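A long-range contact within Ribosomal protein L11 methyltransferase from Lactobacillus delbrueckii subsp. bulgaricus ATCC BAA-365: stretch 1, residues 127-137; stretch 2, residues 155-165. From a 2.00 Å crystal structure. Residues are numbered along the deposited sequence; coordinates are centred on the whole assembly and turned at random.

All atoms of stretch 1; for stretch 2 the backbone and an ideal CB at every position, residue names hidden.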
ATOM      1  N   ASP B 127       7.010 -13.934  12.111  1.00 28.86           N
ATOM      2  CA  ASP B 127       5.680 -13.306  11.981  1.00 31.90           C
ATOM      3  C   ASP B 127       5.366 -12.941  10.538  1.00 33.35           C
ATOM      4  O   ASP B 127       4.207 -12.832  10.162  1.00 33.51           O
ATOM      5  CB  ASP B 127       5.631 -12.017  12.782  1.00 25.02           C
ATOM      6  CG  ASP B 127       5.808 -12.245  14.266  1.00 40.40           C
ATOM      7  OD1 ASP B 127       5.220 -13.207  14.799  1.00 38.72           O
ATOM      8  OD2 ASP B 127       6.524 -11.452  14.899  1.00 35.32           O
ATOM      9  N   LEU B 128       6.415 -12.693   9.755  1.00 35.49           N
ATOM     10  CA  LEU B 128       6.268 -12.204   8.391  1.00 29.90           C
ATOM     11  C   LEU B 128       7.331 -12.816   7.475  1.00 31.77           C
ATOM     12  O   LEU B 128       8.530 -12.672   7.707  1.00 28.49           O
ATOM     13  CB  LEU B 128       6.305 -10.673   8.368  1.00 28.25           C
ATOM     14  CG  LEU B 128       6.063  -9.987   7.021  1.00 33.26           C
ATOM     15  CD1 LEU B 128       4.595 -10.088   6.657  1.00 26.44           C
ATOM     16  CD2 LEU B 128       6.492  -8.527   7.092  1.00 27.27           C
ATOM     17  N   ILE B 129       6.885 -13.536   6.453  1.00 28.63           N
ATOM     18  CA  ILE B 129       7.799 -14.075   5.463  1.00 32.53           C
ATOM     19  C   ILE B 129       7.537 -13.334   4.150  1.00 35.37           C
ATOM     20  O   ILE B 129       6.400 -13.259   3.699  1.00 33.68           O
ATOM     21  CB  ILE B 129       7.656 -15.619   5.312  1.00 30.67           C
ATOM     22  CG1 ILE B 129       8.019 -16.307   6.639  1.00 39.29           C
ATOM     23  CG2 ILE B 129       8.531 -16.126   4.155  1.00 29.45           C
ATOM     24  CD1 ILE B 129       7.870 -17.825   6.650  1.00 33.24           C
ATOM     25  N   VAL B 130       8.586 -12.746   3.572  1.00 30.85           N
ATOM     26  CA  VAL B 130       8.457 -11.932   2.364  1.00 28.31           C
ATOM     27  C   VAL B 130       9.314 -12.570   1.280  1.00 30.28           C
ATOM     28  O   VAL B 130      10.441 -13.002   1.554  1.00 31.02           O
ATOM     29  CB  VAL B 130       8.922 -10.451   2.592  1.00 31.68           C
ATOM     30  CG1 VAL B 130       8.696  -9.621   1.353  1.00 35.99           C
ATOM     31  CG2 VAL B 130       8.194  -9.816   3.769  1.00 34.18           C
ATOM     32  N   ALA B 131       8.785 -12.646   0.057  1.00 28.61           N
ATOM     33  CA  ALA B 131       9.518 -13.252  -1.060  1.00 30.85           C
ATOM     34  C   ALA B 131       9.114 -12.629  -2.386  1.00 32.90           C
ATOM     35  O   ALA B 131       7.986 -12.814  -2.833  1.00 30.89           O
ATOM     36  CB  ALA B 131       9.287 -14.766  -1.093  1.00 34.28           C
ATOM     37  N   ASN B 132      10.029 -11.865  -2.986  1.00 31.24           N
ATOM     38  CA  ASN B 132       9.857 -11.351  -4.336  1.00 31.64           C
ATOM     39  C   ASN B 132      10.734 -12.168  -5.259  1.00 34.98           C
ATOM     40  O   ASN B 132      11.860 -11.787  -5.579  1.00 35.32           O
ATOM     41  CB  ASN B 132      10.210  -9.854  -4.426  1.00 27.97           C
ATOM     42  CG  ASN B 132       9.968  -9.272  -5.808  1.00 32.45           C
ATOM     43  OD1 ASN B 132       9.325  -9.884  -6.655  1.00 32.18           O
ATOM     44  ND2 ASN B 132      10.491  -8.085  -6.040  1.00 34.99           N
ATOM     45  N   ILE B 133      10.212 -13.317  -5.663  1.00 35.24           N
ATOM     46  CA  ILE B 133      10.940 -14.246  -6.511  1.00 38.07           C
ATOM     47  C   ILE B 133       9.938 -14.851  -7.505  1.00 37.08           C
ATOM     48  O   ILE B 133       8.715 -14.747  -7.321  1.00 36.06           O
ATOM     49  CB  ILE B 133      11.681 -15.353  -5.681  1.00 41.45           C
ATOM     50  CG1 ILE B 133      10.715 -16.085  -4.753  1.00 38.67           C
ATOM     51  CG2 ILE B 133      12.849 -14.762  -4.853  1.00 44.65           C
ATOM     52  CD1 ILE B 133      11.378 -17.011  -3.710  1.00 38.93           C
ATOM     53  N   LEU B 134      10.459 -15.460  -8.558  1.00 36.61           N
ATOM     54  CA  LEU B 134       9.628 -15.993  -9.632  1.00 38.08           C
ATOM     55  C   LEU B 134       8.777 -17.162  -9.157  1.00 36.50           C
ATOM     56  O   LEU B 134       9.148 -17.865  -8.214  1.00 37.64           O
ATOM     57  CB  LEU B 134      10.483 -16.356 -10.842  1.00 40.97           C
ATOM     58  CG  LEU B 134      11.318 -15.193 -11.406  1.00 47.14           C
ATOM     59  CD1 LEU B 134      12.213 -15.672 -12.522  1.00 50.49           C
ATOM     60  CD2 LEU B 134      10.465 -14.000 -11.861  1.00 50.66           C
ATOM     61  N   ALA B 135       7.630 -17.331  -9.810  1.00 38.14           N
ATOM     62  CA  ALA B 135       6.556 -18.195  -9.338  1.00 38.18           C
ATOM     63  C   ALA B 135       6.919 -19.670  -9.192  1.00 38.25           C
ATOM     64  O   ALA B 135       6.429 -20.327  -8.284  1.00 44.39           O
ATOM     65  CB  ALA B 135       5.334 -18.034 -10.216  1.00 36.83           C
ATOM     66  N   GLU B 136       7.777 -20.193 -10.068  1.00 43.31           N
ATOM     67  CA  GLU B 136       8.207 -21.596  -9.938  1.00 39.88           C
ATOM     68  C   GLU B 136       9.039 -21.861  -8.684  1.00 38.94           C
ATOM     69  O   GLU B 136       8.958 -22.945  -8.114  1.00 43.14           O
ATOM     70  CB  GLU B 136       8.893 -22.141 -11.194  1.00 43.58           C
ATOM     71  CG  GLU B 136      10.009 -21.305 -11.784  1.00 56.05           C
ATOM     72  CD  GLU B 136       9.500 -20.340 -12.836  1.00 60.64           C
ATOM     73  OE1 GLU B 136       9.234 -20.764 -13.996  1.00 56.28           O
ATOM     74  OE2 GLU B 136       9.354 -19.157 -12.474  1.00 46.59           O
ATOM     75  N   ILE B 137       9.805 -20.861  -8.246  1.00 35.55           N
ATOM     76  CA  ILE B 137      10.550 -20.942  -6.988  1.00 36.43           C
ATOM     77  C   ILE B 137       9.585 -20.754  -5.813  1.00 34.21           C
ATOM     78  O   ILE B 137       9.702 -21.442  -4.793  1.00 35.79           O
ATOM     79  CB  ILE B 137      11.705 -19.904  -6.927  1.00 35.05           C
ATOM     80  CG1 ILE B 137      12.545 -19.963  -8.211  1.00 47.48           C
ATOM     81  CG2 ILE B 137      12.601 -20.151  -5.704  1.00 36.34           C
ATOM     82  CD1 ILE B 137      13.385 -18.724  -8.455  1.00 53.99           C
ATOM     83  N   UNK B 155       2.351 -13.630   5.168  1.00 26.80           N
ATOM     84  CA  UNK B 155       3.272 -13.907   4.071  1.00 27.46           C
ATOM     85  C   UNK B 155       2.996 -12.870   2.980  1.00 31.29           C
ATOM     86  O   UNK B 155       1.837 -12.559   2.685  1.00 30.78           O
ATOM     87  CB  UNK B 155       3.111 -15.335   3.545  1.00 27.46           C
ATOM     88  N   UNK B 156       4.057 -12.302   2.420  1.00 28.69           N
ATOM     89  CA  UNK B 156       3.938 -11.431   1.254  1.00 28.86           C
ATOM     90  C   UNK B 156       4.743 -11.997   0.089  1.00 27.99           C
ATOM     91  O   UNK B 156       5.959 -12.178   0.205  1.00 27.46           O
ATOM     92  CB  UNK B 156       4.407 -10.014   1.588  1.00 28.86           C
ATOM     93  N   UNK B 157       4.053 -12.296  -1.013  1.00 24.72           N
ATOM     94  CA  UNK B 157       4.687 -12.732  -2.252  1.00 24.93           C
ATOM     95  C   UNK B 157       4.601 -11.640  -3.280  1.00 26.06           C
ATOM     96  O   UNK B 157       3.587 -10.955  -3.385  1.00 26.74           O
ATOM     97  CB  UNK B 157       4.043 -14.014  -2.783  1.00 24.93           C
ATOM     98  N   UNK B 158       5.659 -11.500  -4.062  1.00 27.44           N
ATOM     99  CA  UNK B 158       5.620 -10.676  -5.255  1.00 29.66           C
ATOM    100  C   UNK B 158       6.462 -11.379  -6.316  1.00 26.80           C
ATOM    101  O   UNK B 158       7.079 -12.422  -6.028  1.00 31.28           O
ATOM    102  CB  UNK B 158       6.126  -9.259  -4.979  1.00 29.66           C
ATOM    103  N   UNK B 159       6.461 -10.840  -7.532  1.00 27.18           N
ATOM    104  CA  UNK B 159       7.207 -11.426  -8.646  1.00 31.55           C
ATOM    105  C   UNK B 159       6.414 -12.483  -9.403  1.00 30.90           C
ATOM    106  O   UNK B 159       6.983 -13.233 -10.191  1.00 35.88           O
ATOM    107  CB  UNK B 159       8.509 -12.042  -8.130  1.00 31.55           C
ATOM    108  N   UNK B 160       5.103 -12.537  -9.163  1.00 34.41           N
ATOM    109  CA  UNK B 160       4.221 -13.515  -9.822  1.00 29.79           C
ATOM    110  C   UNK B 160       3.696 -12.956 -11.130  1.00 31.18           C
ATOM    111  O   UNK B 160       2.980 -11.956 -11.129  1.00 32.83           O
ATOM    112  CB  UNK B 160       3.054 -13.899  -8.910  1.00 29.79           C
ATOM    113  N   UNK B 161       4.046 -13.587 -12.255  1.00 31.75           N
ATOM    114  CA  UNK B 161       3.383 -13.260 -13.530  1.00 34.01           C
ATOM    115  C   UNK B 161       1.911 -13.697 -13.478  1.00 31.83           C
ATOM    116  O   UNK B 161       1.617 -14.744 -12.920  1.00 34.33           O
ATOM    117  CB  UNK B 161       4.099 -13.935 -14.702  1.00 34.01           C
ATOM    118  N   UNK B 162       0.998 -12.906 -14.049  1.00 34.94           N
ATOM    119  CA  UNK B 162      -0.451 -13.173 -13.938  1.00 37.82           C
ATOM    120  C   UNK B 162      -0.905 -14.547 -14.466  1.00 42.27           C
ATOM    121  O   UNK B 162      -1.867 -15.129 -13.952  1.00 42.28           O
ATOM    122  CB  UNK B 162      -1.215 -12.084 -14.694  1.00 37.82           C
ATOM    123  N   UNK B 163      -0.189 -15.067 -15.463  1.00 38.66           N
ATOM    124  CA  UNK B 163      -0.449 -16.403 -16.009  1.00 42.52           C
ATOM    125  C   UNK B 163      -0.099 -17.518 -15.026  1.00 43.70           C
ATOM    126  O   UNK B 163      -0.649 -18.615 -15.109  1.00 44.66           O
ATOM    127  CB  UNK B 163       0.342 -16.598 -17.304  1.00 42.52           C
ATOM    128  N   UNK B 164       0.806 -17.223 -14.091  1.00 40.78           N
ATOM    129  CA  UNK B 164       1.233 -18.181 -13.077  1.00 39.16           C
ATOM    130  C   UNK B 164       0.332 -18.191 -11.842  1.00 37.75           C
ATOM    131  O   UNK B 164       0.453 -19.071 -10.988  1.00 35.72           O
ATOM    132  CB  UNK B 164       2.672 -17.875 -12.656  1.00 39.16           C
ATOM    133  N   UNK B 165      -0.559 -17.210 -11.739  1.00 36.63           N
ATOM    134  CA  UNK B 165      -1.416 -17.074 -10.551  1.00 38.65           C
ATOM    135  C   UNK B 165      -2.317 -18.282 -10.170  1.00 38.20           C
ATOM    136  O   UNK B 165      -2.339 -18.655  -8.997  1.00 41.89           O
ATOM    137  CB  UNK B 165      -2.320 -15.859 -10.766  1.00 38.65           C
TER

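The strand that ends at Asn-132 runs parallel to the strand through 155-161, 4° apart, with axes 4.7 Å from each other at closest approach. Position 155 pairs with Ile-129 and its CA-to-CB bond points to the same face of the sheet as that isoleucine. Its CA lies 3.2 Å from Ile-129 O, a CA-H...O contact, and the flank of an aliphatic side chain lies alongside; any beta-branched or other apolar residue would suit. The residue is Val-155, whose CG2 packs 4.2 Å from Ile-129 CB.

Position 156 turns to the other face, that of Val-130. Its ideal CB is 4.3 Å from Val-130 CG1 and 5.1 Å from Leu-128 CD1, so a hollow lined by two apolar side chains invites leucine, isoleucine or methionine, while a small residue would leave it less well filled. The deposited Ile-156 adopts an m, t rotamer that brings CD1 3.7 Å from Leu-128 CD1 and 4.1 Å from Val-130 CG2. Its backbone bonds in both directions, as a parallel ladder requires: Ile-156 N donates to Ile-129 O at 2.8 Å, and Ala-131 N donates to Ile-156 O at 2.9 Å.

Position 157 lies beside Ala-131, on the face of Ile-129. Alanine offers only a methyl group, leaving space for a bulky apolar or aromatic neighbour, though valine or leucine could also be accommodated. Phe-157 takes the place, and its CD1 approaches Ala-131 CB to 4.1 Å, with the methyl oblique to the ring.

At position 158, paired with Asn-132, the ideal CB is 3.7 Å from Asn-132 OD1. A small or polar residue, such as serine, alanine or threonine, is reasonable beside this amide oxygen. Ser-158 is found, its OG hydrogen-bonded elsewhere in the structure. Ser-158 N donates to Ala-131 O at 2.9 Å; the ladder then frays, with a weak bond of 3.3 Å from Ile-133 N to Ser-158 O.

Position 159 allows the firmest prediction. With phi/psi of 87/14, a CB would be jammed against the preceding carbonyl oxygen, and the ideal CB would also clash with Asn-132 OD1 at 2.7 Å and Ile-133 O at 2.8 Å. Glycine is called for, and Gly-159 is present. A water bridges the stretches here, donating to Gly-159 O at 2.8 Å and accepting from Ala-135 N at 3.0 Å.

Position 160 points sideways, with its ideal CB 4.9 Å from Ala-135 CB; many aliphatic residues would fit, and Ile-160 occupies it. Stretch 1 offers nothing to the ideal CB at 161, but the chain turns after it, so a short acceptor such as aspartate, asparagine or serine would suit; Asp-161 OD2 accepts from the backbone N of 163 at 3.3 Å. Positions 162 and 163 lie out of reach, so almost any residue would do; they are Tyr-162 and Leu-163.

Position 164 points toward stretch 1, its ideal CB 3.6 Å from Ala-135 CB, with the Glu-136 carboxylate nearby. A long polar or basic chain would suit. Gln-164 packs its CB 3.6 Å from Ala-135 CB, but its NE2 stays 3.9 Å from Glu-136 OE1. Position 165 points away from stretch 1, which leaves the choice open to most residues; it is Leu-165.

Stretch 2, residues 155-165: VIFSGIDYLQL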
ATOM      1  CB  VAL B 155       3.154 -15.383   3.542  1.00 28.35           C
ATOM      2  CG1 VAL B 155       4.036 -15.624   2.348  1.00 25.93           C
ATOM      3  CG2 VAL B 155       3.583 -16.404   4.614  1.00 30.12           C
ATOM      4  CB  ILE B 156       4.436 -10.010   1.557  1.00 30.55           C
ATOM      5  CG1 ILE B 156       3.663  -9.434   2.744  1.00 29.31           C
ATOM      6  CG2 ILE B 156       4.317  -9.116   0.306  1.00 28.78           C
ATOM      7  CD1 ILE B 156       4.405  -8.354   3.436  1.00 37.42           C
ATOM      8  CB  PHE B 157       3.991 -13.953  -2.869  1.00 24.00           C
ATOM      9  CG  PHE B 157       4.274 -15.261  -2.166  1.00 31.76           C
ATOM     10  CD1 PHE B 157       5.261 -15.360  -1.177  1.00 29.63           C
ATOM     11  CD2 PHE B 157       3.574 -16.410  -2.539  1.00 28.88           C
ATOM     12  CE1 PHE B 157       5.526 -16.577  -0.551  1.00 31.23           C
ATOM     13  CE2 PHE B 157       3.830 -17.644  -1.915  1.00 30.02           C
ATOM     14  CZ  PHE B 157       4.793 -17.724  -0.915  1.00 25.79           C
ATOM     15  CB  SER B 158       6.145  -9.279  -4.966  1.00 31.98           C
ATOM     16  OG  SER B 158       5.818  -8.424  -6.042  1.00 35.97           O
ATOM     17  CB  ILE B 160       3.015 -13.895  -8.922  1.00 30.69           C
ATOM     18  CG1 ILE B 160       3.496 -14.519  -7.620  1.00 25.21           C
ATOM     19  CG2 ILE B 160       2.064 -14.872  -9.641  1.00 34.38           C
ATOM     20  CD1 ILE B 160       2.509 -14.382  -6.455  1.00 29.57           C
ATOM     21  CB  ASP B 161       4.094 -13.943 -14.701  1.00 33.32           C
ATOM     22  CG  ASP B 161       3.504 -13.548 -16.031  1.00 41.52           C
ATOM     23  OD1 ASP B 161       3.752 -12.409 -16.469  1.00 47.78           O
ATOM     24  OD2 ASP B 161       2.766 -14.363 -16.621  1.00 47.00           O
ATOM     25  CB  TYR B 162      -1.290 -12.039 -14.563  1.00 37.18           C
ATOM     26  CG  TYR B 162      -1.364 -12.057 -16.077  1.00 47.08           C
ATOM     27  CD1 TYR B 162      -2.514 -12.508 -16.744  1.00 51.43           C
ATOM     28  CD2 TYR B 162      -0.288 -11.625 -16.845  1.00 40.24           C
ATOM     29  CE1 TYR B 162      -2.577 -12.519 -18.144  1.00 49.72           C
ATOM     30  CE2 TYR B 162      -0.334 -11.638 -18.225  1.00 48.41           C
ATOM     31  CZ  TYR B 162      -1.473 -12.082 -18.875  1.00 53.92           C
ATOM     32  OH  TYR B 162      -1.484 -12.073 -20.255  1.00 50.86           O
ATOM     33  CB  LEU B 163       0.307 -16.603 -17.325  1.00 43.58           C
ATOM     34  CG  LEU B 163      -0.081 -15.692 -18.499  1.00 48.20           C
ATOM     35  CD1 LEU B 163       0.939 -15.794 -19.639  1.00 53.54           C
ATOM     36  CD2 LEU B 163      -1.491 -15.981 -19.007  1.00 51.66           C
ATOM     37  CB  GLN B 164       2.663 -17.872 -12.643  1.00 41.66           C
ATOM     38  CG  GLN B 164       3.678 -17.843 -13.774  1.00 50.08           C
ATOM     39  CD  GLN B 164       4.509 -19.117 -13.864  1.00 67.37           C
ATOM     40  OE1 GLN B 164       4.011 -20.233 -13.642  1.00 66.22           O
ATOM     41  NE2 GLN B 164       5.795 -18.954 -14.187  1.00 62.71           N
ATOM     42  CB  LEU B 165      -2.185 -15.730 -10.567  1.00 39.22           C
ATOM     43  CG  LEU B 165      -3.061 -15.347  -9.364  1.00 37.63           C
ATOM     44  CD1 LEU B 165      -2.280 -15.312  -8.033  1.00 34.85           C
ATOM     45  CD2 LEU B 165      -3.762 -14.027  -9.632  1.00 42.69           C
TER
HETATM   46  O   HOH W   1       6.648 -15.365 -11.918  1.00 47.59           O
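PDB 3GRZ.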